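Local coordinates for histidine acid phosphatase from Bifidobacterium longum, a protein that probably removes phosphate groups from inositol hexakisphosphate (phytate), lower inositol phosphates and 2,3-bisphosphoglycerate, in two crystal structures: PDB 6RXD (chain A, 1.65 Å), residues 187-192 and 397-402; PDB 6RXG (chain B, 1.71 Å), residues 191-196 and 401-406. Both blocks share one frame: the second was fitted to the first on N, CA, C and O of the twelve residues, RMSD 0.11 Å. Numbering follows each deposited sequence.

Structure 1 (6RXD); sequences TLYFHK and FAHAET.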
loop_
_atom_site.group_PDB
_atom_site.type_symbol
_atom_site.label_atom_id
_atom_site.label_comp_id
_atom_site.label_asym_id
_atom_site.label_seq_id
_atom_site.Cartn_x
_atom_site.Cartn_y
_atom_site.Cartn_z
ATOM N N THR A 187 -14.592 5.364 -4.596
ATOM C CA THR A 187 -13.486 6.188 -4.106
ATOM C C THR A 187 -12.315 5.357 -3.604
ATOM O O THR A 187 -11.217 5.877 -3.456
ATOM C CB THR A 187 -13.920 7.134 -2.976
ATOM O OG1 THR A 187 -14.320 6.363 -1.843
ATOM C CG2 THR A 187 -15.074 8.041 -3.416
ATOM N N LEU A 188 -12.546 4.075 -3.333
ATOM C CA LEU A 188 -11.501 3.237 -2.763
ATOM C C LEU A 188 -11.145 2.015 -3.615
ATOM O O LEU A 188 -10.332 1.186 -3.208
ATOM C CB LEU A 188 -11.890 2.796 -1.348
ATOM C CG LEU A 188 -12.239 3.943 -0.384
ATOM C CD1 LEU A 188 -12.792 3.393 0.930
ATOM C CD2 LEU A 188 -11.015 4.811 -0.109
ATOM N N TYR A 189 -11.753 1.911 -4.790
ATOM C CA TYR A 189 -11.395 0.857 -5.737
ATOM C C TYR A 189 -11.682 1.362 -7.147
ATOM O O TYR A 189 -12.288 0.666 -7.963
ATOM C CB TYR A 189 -12.194 -0.414 -5.442
ATOM C CG TYR A 189 -11.450 -1.711 -5.686
ATOM C CD1 TYR A 189 -11.710 -2.488 -6.816
ATOM C CD2 TYR A 189 -10.508 -2.174 -4.777
ATOM C CE1 TYR A 189 -11.045 -3.684 -7.027
ATOM C CE2 TYR A 189 -9.833 -3.374 -4.980
ATOM C CZ TYR A 189 -10.114 -4.122 -6.103
ATOM O OH TYR A 189 -9.445 -5.303 -6.310
ATOM N N PHE A 190 -11.228 2.583 -7.425
ATOM C CA PHE A 190 -11.548 3.267 -8.676
ATOM C C PHE A 190 -10.781 2.725 -9.871
ATOM O O PHE A 190 -11.031 3.130 -11.008
ATOM C CB PHE A 190 -11.295 4.783 -8.543
ATOM C CG PHE A 190 -10.015 5.131 -7.818
ATOM C CD1 PHE A 190 -8.766 4.895 -8.404
ATOM C CD2 PHE A 190 -10.065 5.697 -6.555
ATOM C CE1 PHE A 190 -7.584 5.210 -7.722
ATOM C CE2 PHE A 190 -8.891 6.010 -5.869
ATOM C CZ PHE A 190 -7.653 5.769 -6.458
ATOM N N HIS A 191 -9.859 1.801 -9.619
ATOM C CA HIS A 191 -8.936 1.342 -10.653
ATOM C C HIS A 191 -9.486 0.143 -11.430
ATOM O O HIS A 191 -8.900 -0.278 -12.423
ATOM C CB HIS A 191 -7.568 1.016 -10.039
ATOM C CG HIS A 191 -7.625 -0.050 -8.985
ATOM N ND1 HIS A 191 -8.215 0.147 -7.757
ATOM C CD2 HIS A 191 -7.193 -1.332 -9.003
ATOM C CE1 HIS A 191 -8.127 -0.973 -7.050
ATOM N NE2 HIS A 191 -7.515 -1.883 -7.785
ATOM N N LYS A 192 -10.615 -0.397 -10.981
ATOM C CA LYS A 192 -11.200 -1.578 -11.637
ATOM C C LYS A 192 -12.695 -1.473 -11.759
ATOM O O LYS A 192 -13.354 -0.872 -10.915
ATOM C CB LYS A 192 -10.867 -2.852 -10.861
ATOM C CG LYS A 192 -9.481 -3.382 -11.129
ATOM C CD LYS A 192 -9.219 -4.653 -10.351
ATOM C CE LYS A 192 -7.829 -5.190 -10.649
ATOM N NZ LYS A 192 -7.386 -6.165 -9.614
ATOM N N PHE A 397 -10.277 2.862 4.159
ATOM C CA PHE A 397 -9.293 1.777 4.103
ATOM C C PHE A 397 -9.306 1.116 2.742
ATOM O O PHE A 397 -10.359 0.730 2.243
ATOM C CB PHE A 397 -9.569 0.766 5.223
ATOM C CG PHE A 397 -9.481 1.388 6.576
ATOM C CD1 PHE A 397 -8.281 1.394 7.267
ATOM C CD2 PHE A 397 -10.571 2.083 7.103
ATOM C CE1 PHE A 397 -8.172 2.025 8.490
ATOM C CE2 PHE A 397 -10.473 2.722 8.325
ATOM C CZ PHE A 397 -9.278 2.700 9.021
ATOM N N ALA A 398 -8.129 1.015 2.127
ATOM C CA ALA A 398 -8.051 0.625 0.728
ATOM C C ALA A 398 -6.719 -0.044 0.401
ATOM O O ALA A 398 -6.240 -0.877 1.163
ATOM C CB ALA A 398 -8.308 1.848 -0.179
ATOM N N HIS A 399 -6.111 0.340 -0.718
ATOM C CA HIS A 399 -5.054 -0.470 -1.334
ATOM C C HIS A 399 -3.886 0.326 -1.885
ATOM O O HIS A 399 -3.965 1.545 -2.041
ATOM C CB HIS A 399 -5.679 -1.282 -2.473
ATOM C CG HIS A 399 -6.907 -2.015 -2.054
ATOM N ND1 HIS A 399 -6.872 -3.309 -1.587
ATOM C CD2 HIS A 399 -8.197 -1.609 -1.964
ATOM C CE1 HIS A 399 -8.095 -3.677 -1.238
ATOM N NE2 HIS A 399 -8.915 -2.665 -1.457
ATOM N N ALA A 400 -2.801 -0.367 -2.218
ATOM C CA ALA A 400 -1.693 0.298 -2.896
ATOM C C ALA A 400 -2.166 0.889 -4.210
ATOM O O ALA A 400 -1.679 1.938 -4.646
ATOM C CB ALA A 400 -0.557 -0.678 -3.138
ATOM N N GLU A 401 -3.118 0.209 -4.845
ATOM C CA GLU A 401 -3.678 0.677 -6.105
ATOM C C GLU A 401 -4.499 1.943 -5.920
ATOM O O GLU A 401 -4.846 2.613 -6.898
ATOM C CB GLU A 401 -4.547 -0.418 -6.742
ATOM C CG GLU A 401 -3.755 -1.582 -7.347
ATOM C CD GLU A 401 -3.164 -2.537 -6.308
ATOM O OE1 GLU A 401 -2.253 -3.302 -6.676
ATOM O OE2 GLU A 401 -3.606 -2.542 -5.134
ATOM N N THR A 402 -4.834 2.247 -4.669
ATOM C CA THR A 402 -5.513 3.496 -4.328
ATOM C C THR A 402 -4.485 4.567 -3.999
ATOM O O THR A 402 -4.577 5.701 -4.468
ATOM C CB THR A 402 -6.448 3.275 -3.125
ATOM O OG1 THR A 402 -7.163 2.049 -3.318
ATOM C CG2 THR A 402 -7.450 4.406 -2.975
HETATM O O HOH W 1 -8.328 2.385 -5.917
#

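Structure 2 (6RXG); sequences TLYFHK and FAHAQT. Engineered in segment 401-406: Gln405 (natural residue Glu). With PO4 (phosphate ion), chain C.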
loop_
_atom_site.group_PDB
_atom_site.type_symbol
_atom_site.label_atom_id
_atom_site.label_comp_id
_atom_site.label_asym_id
_atom_site.label_seq_id
_atom_site.Cartn_x
_atom_site.Cartn_y
_atom_site.Cartn_z
ATOM N N THR B 191 -14.445 5.436 -4.553
ATOM C CA THR B 191 -13.297 6.210 -4.098
ATOM C C THR B 191 -12.167 5.338 -3.567
ATOM O O THR B 191 -11.046 5.831 -3.407
ATOM C CB THR B 191 -13.705 7.188 -2.987
ATOM O OG1 THR B 191 -14.171 6.445 -1.864
ATOM C CG2 THR B 191 -14.792 8.182 -3.459
ATOM N N LEU B 192 -12.434 4.062 -3.286
ATOM C CA LEU B 192 -11.446 3.190 -2.674
ATOM C C LEU B 192 -11.104 1.995 -3.551
ATOM O O LEU B 192 -10.275 1.164 -3.154
ATOM C CB LEU B 192 -11.941 2.739 -1.290
ATOM C CG LEU B 192 -12.319 3.919 -0.367
ATOM C CD1 LEU B 192 -12.829 3.434 0.945
ATOM C CD2 LEU B 192 -11.139 4.862 -0.130
ATOM N N TYR B 193 -11.658 1.924 -4.758
ATOM C CA TYR B 193 -11.357 0.842 -5.683
ATOM C C TYR B 193 -11.625 1.350 -7.097
ATOM O O TYR B 193 -12.244 0.666 -7.913
ATOM C CB TYR B 193 -12.211 -0.380 -5.339
ATOM C CG TYR B 193 -11.546 -1.710 -5.618
ATOM C CD1 TYR B 193 -10.587 -2.218 -4.764
ATOM C CD2 TYR B 193 -11.871 -2.442 -6.741
ATOM C CE1 TYR B 193 -9.963 -3.446 -5.029
ATOM C CE2 TYR B 193 -11.272 -3.650 -7.008
ATOM C CZ TYR B 193 -10.321 -4.151 -6.149
ATOM O OH TYR B 193 -9.725 -5.368 -6.443
ATOM N N PHE B 194 -11.155 2.557 -7.398
ATOM C CA PHE B 194 -11.494 3.217 -8.654
ATOM C C PHE B 194 -10.704 2.686 -9.845
ATOM O O PHE B 194 -10.915 3.151 -10.966
ATOM C CB PHE B 194 -11.271 4.732 -8.531
ATOM C CG PHE B 194 -10.004 5.108 -7.798
ATOM C CD1 PHE B 194 -8.752 4.898 -8.385
ATOM C CD2 PHE B 194 -10.063 5.693 -6.531
ATOM C CE1 PHE B 194 -7.589 5.227 -7.715
ATOM C CE2 PHE B 194 -8.892 6.036 -5.854
ATOM C CZ PHE B 194 -7.655 5.806 -6.442
ATOM N N HIS B 195 -9.822 1.718 -9.648
ATOM C CA HIS B 195 -8.942 1.284 -10.722
ATOM C C HIS B 195 -9.502 0.098 -11.493
ATOM O O HIS B 195 -8.947 -0.247 -12.540
ATOM C CB HIS B 195 -7.553 0.928 -10.157
ATOM C CG HIS B 195 -7.599 -0.113 -9.082
ATOM N ND1 HIS B 195 -8.198 0.113 -7.860
ATOM C CD2 HIS B 195 -7.137 -1.386 -9.048
ATOM C CE1 HIS B 195 -8.108 -0.978 -7.123
ATOM N NE2 HIS B 195 -7.460 -1.899 -7.814
ATOM N N LYS B 196 -10.589 -0.516 -11.008
ATOM C CA LYS B 196 -11.195 -1.690 -11.625
ATOM C C LYS B 196 -12.694 -1.493 -11.740
ATOM O O LYS B 196 -13.321 -0.864 -10.888
ATOM C CB LYS B 196 -10.955 -2.979 -10.813
ATOM C CG LYS B 196 -9.528 -3.549 -10.890
ATOM C CD LYS B 196 -9.382 -4.802 -10.033
ATOM C CE LYS B 196 -7.976 -5.392 -10.131
ATOM N NZ LYS B 196 -7.738 -6.507 -9.144
ATOM N N PHE B 401 -10.254 2.840 4.219
ATOM C CA PHE B 401 -9.317 1.724 4.138
ATOM C C PHE B 401 -9.386 1.093 2.760
ATOM O O PHE B 401 -10.471 0.751 2.282
ATOM C CB PHE B 401 -9.629 0.731 5.255
ATOM C CG PHE B 401 -9.527 1.366 6.601
ATOM C CD1 PHE B 401 -8.330 1.368 7.288
ATOM C CD2 PHE B 401 -10.603 2.076 7.132
ATOM C CE1 PHE B 401 -8.218 2.006 8.510
ATOM C CE2 PHE B 401 -10.495 2.711 8.335
ATOM C CZ PHE B 401 -9.297 2.674 9.036
ATOM N N ALA B 402 -8.214 0.934 2.130
ATOM C CA ALA B 402 -8.131 0.595 0.722
ATOM C C ALA B 402 -6.787 -0.061 0.397
ATOM O O ALA B 402 -6.331 -0.952 1.130
ATOM C CB ALA B 402 -8.382 1.858 -0.113
ATOM N N HIS B 403 -6.146 0.361 -0.696
ATOM C CA HIS B 403 -5.143 -0.449 -1.381
ATOM C C HIS B 403 -3.963 0.384 -1.876
ATOM O O HIS B 403 -4.045 1.603 -1.993
ATOM C CB HIS B 403 -5.795 -1.149 -2.565
ATOM C CG HIS B 403 -6.954 -1.974 -2.172
ATOM N ND1 HIS B 403 -6.836 -3.300 -1.809
ATOM C CD2 HIS B 403 -8.259 -1.648 -2.016
ATOM C CE1 HIS B 403 -8.023 -3.761 -1.477
ATOM N NE2 HIS B 403 -8.899 -2.778 -1.587
ATOM N N ALA B 404 -2.869 -0.310 -2.231
ATOM C CA ALA B 404 -1.776 0.348 -2.945
ATOM C C ALA B 404 -2.252 0.947 -4.260
ATOM O O ALA B 404 -1.765 2.002 -4.681
ATOM C CB ALA B 404 -0.642 -0.639 -3.210
ATOM N N GLN B 405 -3.201 0.287 -4.915
ATOM C CA GLN B 405 -3.735 0.757 -6.175
ATOM C C GLN B 405 -4.593 1.995 -5.995
ATOM O O GLN B 405 -4.934 2.650 -6.986
ATOM C CB GLN B 405 -4.547 -0.359 -6.814
ATOM C CG GLN B 405 -3.739 -1.590 -7.249
ATOM C CD GLN B 405 -3.324 -2.476 -6.076
ATOM O OE1 GLN B 405 -3.939 -2.442 -5.008
ATOM N NE2 GLN B 405 -2.268 -3.245 -6.260
ATOM N N THR B 406 -4.945 2.315 -4.750
ATOM C CA THR B 406 -5.546 3.581 -4.343
ATOM C C THR B 406 -4.469 4.607 -4.010
ATOM O O THR B 406 -4.513 5.732 -4.502
ATOM C CB THR B 406 -6.456 3.343 -3.141
ATOM O OG1 THR B 406 -7.125 2.077 -3.320
ATOM C CG2 THR B 406 -7.467 4.476 -3.005
HETATM P P PO4 C . -1.358 -5.590 -3.112
HETATM O O1 PO4 C . -0.434 -6.327 -4.043
HETATM O O2 PO4 C . -1.550 -4.173 -3.594
HETATM O O3 PO4 C . -0.814 -5.586 -1.711
HETATM O O4 PO4 C . -2.685 -6.324 -3.102
HETATM O O HOH W 2 -8.355 2.351 -5.938
#

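Structure 1 (6RXD)
His191 swings its CG between the backbone N and the carbonyl carbon (chi1 60°), which turns its imidazole face under Glu401 CB, 3.5 Å from the His191 ring centroid, a CH-pi contact. Glu401 sets its CG anti to the carbonyl carbon (chi1 -73°), then bends at chi2, and its carboxylate leaves the ring, OE1 making a salt bridge with Lys357. The edge of the Tyr189 ring meets the face of His399 in an offset edge-to-face pair, planes at 80°; His399 NE2 is hydrogen-bonded to Ser138 OG. Thr402 CG2 touches Phe190 CE2 at 3.6 Å. A water ties the segments, 2.9 Å from both His191 ND1 and Thr402 OG1, and sits over the Phe190 ring. The turn after helix 185-188 thus packs where central strand 391-398 passes into helix 400-410, with His399 as N-cap. His399-Ala400-Glu401 is the HAE motif, which in this subfamily probably supplies the proton donor.

Structure 2 (6RXG)
With chi1 at 56°, His195 holds its CG between the backbone N and the carbonyl carbon, which lays its imidazole face under CB of the engineered Gln405, 3.5 Å from the His195 ring centroid, in a CH-pi contact. Gln405 has its CG anti to the carbonyl carbon (chi1 -66°) and bends at chi2, taking its amide away from the ring, and the side chain touches Lys361. NE2 of Gln405 donates to O2 of a phosphate ion at 2.9 Å, and Arg48 and Arg52 bind the same ion. The edge of the Tyr193 ring meets the face of His403 in an offset edge-to-face pair, planes at 76°; His403 NE2 is hydrogen-bonded to Ser142 OG. Thr406 CG2 touches Phe194 CE2 at 3.5 Å. One water joins the segments, 3.0 Å from His195 ND1 and 2.9 Å from Thr406 OG1, and sits over the Phe194 ring. His403, the N-cap, opens a motif that reads His-Ala-Gln through the substitution.

Comparison
The carboxylate of Glu401(A) gives way to the neutral amide of the engineered Gln405(B), and nearly atom for atom: OE1 of Glu401(A) and NE2 of Gln405(B) lie 0.4 Å apart after superposition, as do OE2 of Glu401(A) and OE1 of Gln405(B). Shape is therefore kept while chemistry changes. Where OE1 of Glu401(A) accepts from Lys357(A) in a salt bridge, an NH2 group stands that can only donate, and an uncharged amide can make no such bridge. The exchange removes the carboxylate of the HAE motif, probably the proton donor of this subfamily. CB of Gln405(B) keeps its touch on His195(B), as CB of Glu401(A) does on His191(A), and both imidazoles hold their place within the error. So do Phe190(A), His399(A) and Thr402(A) and their counterparts, and the water between the segments occupies the same site. The remaining difference is at the amide's outer end, where NE2 of Gln405(B) donates to a phosphate ion modelled in structure 2 alone.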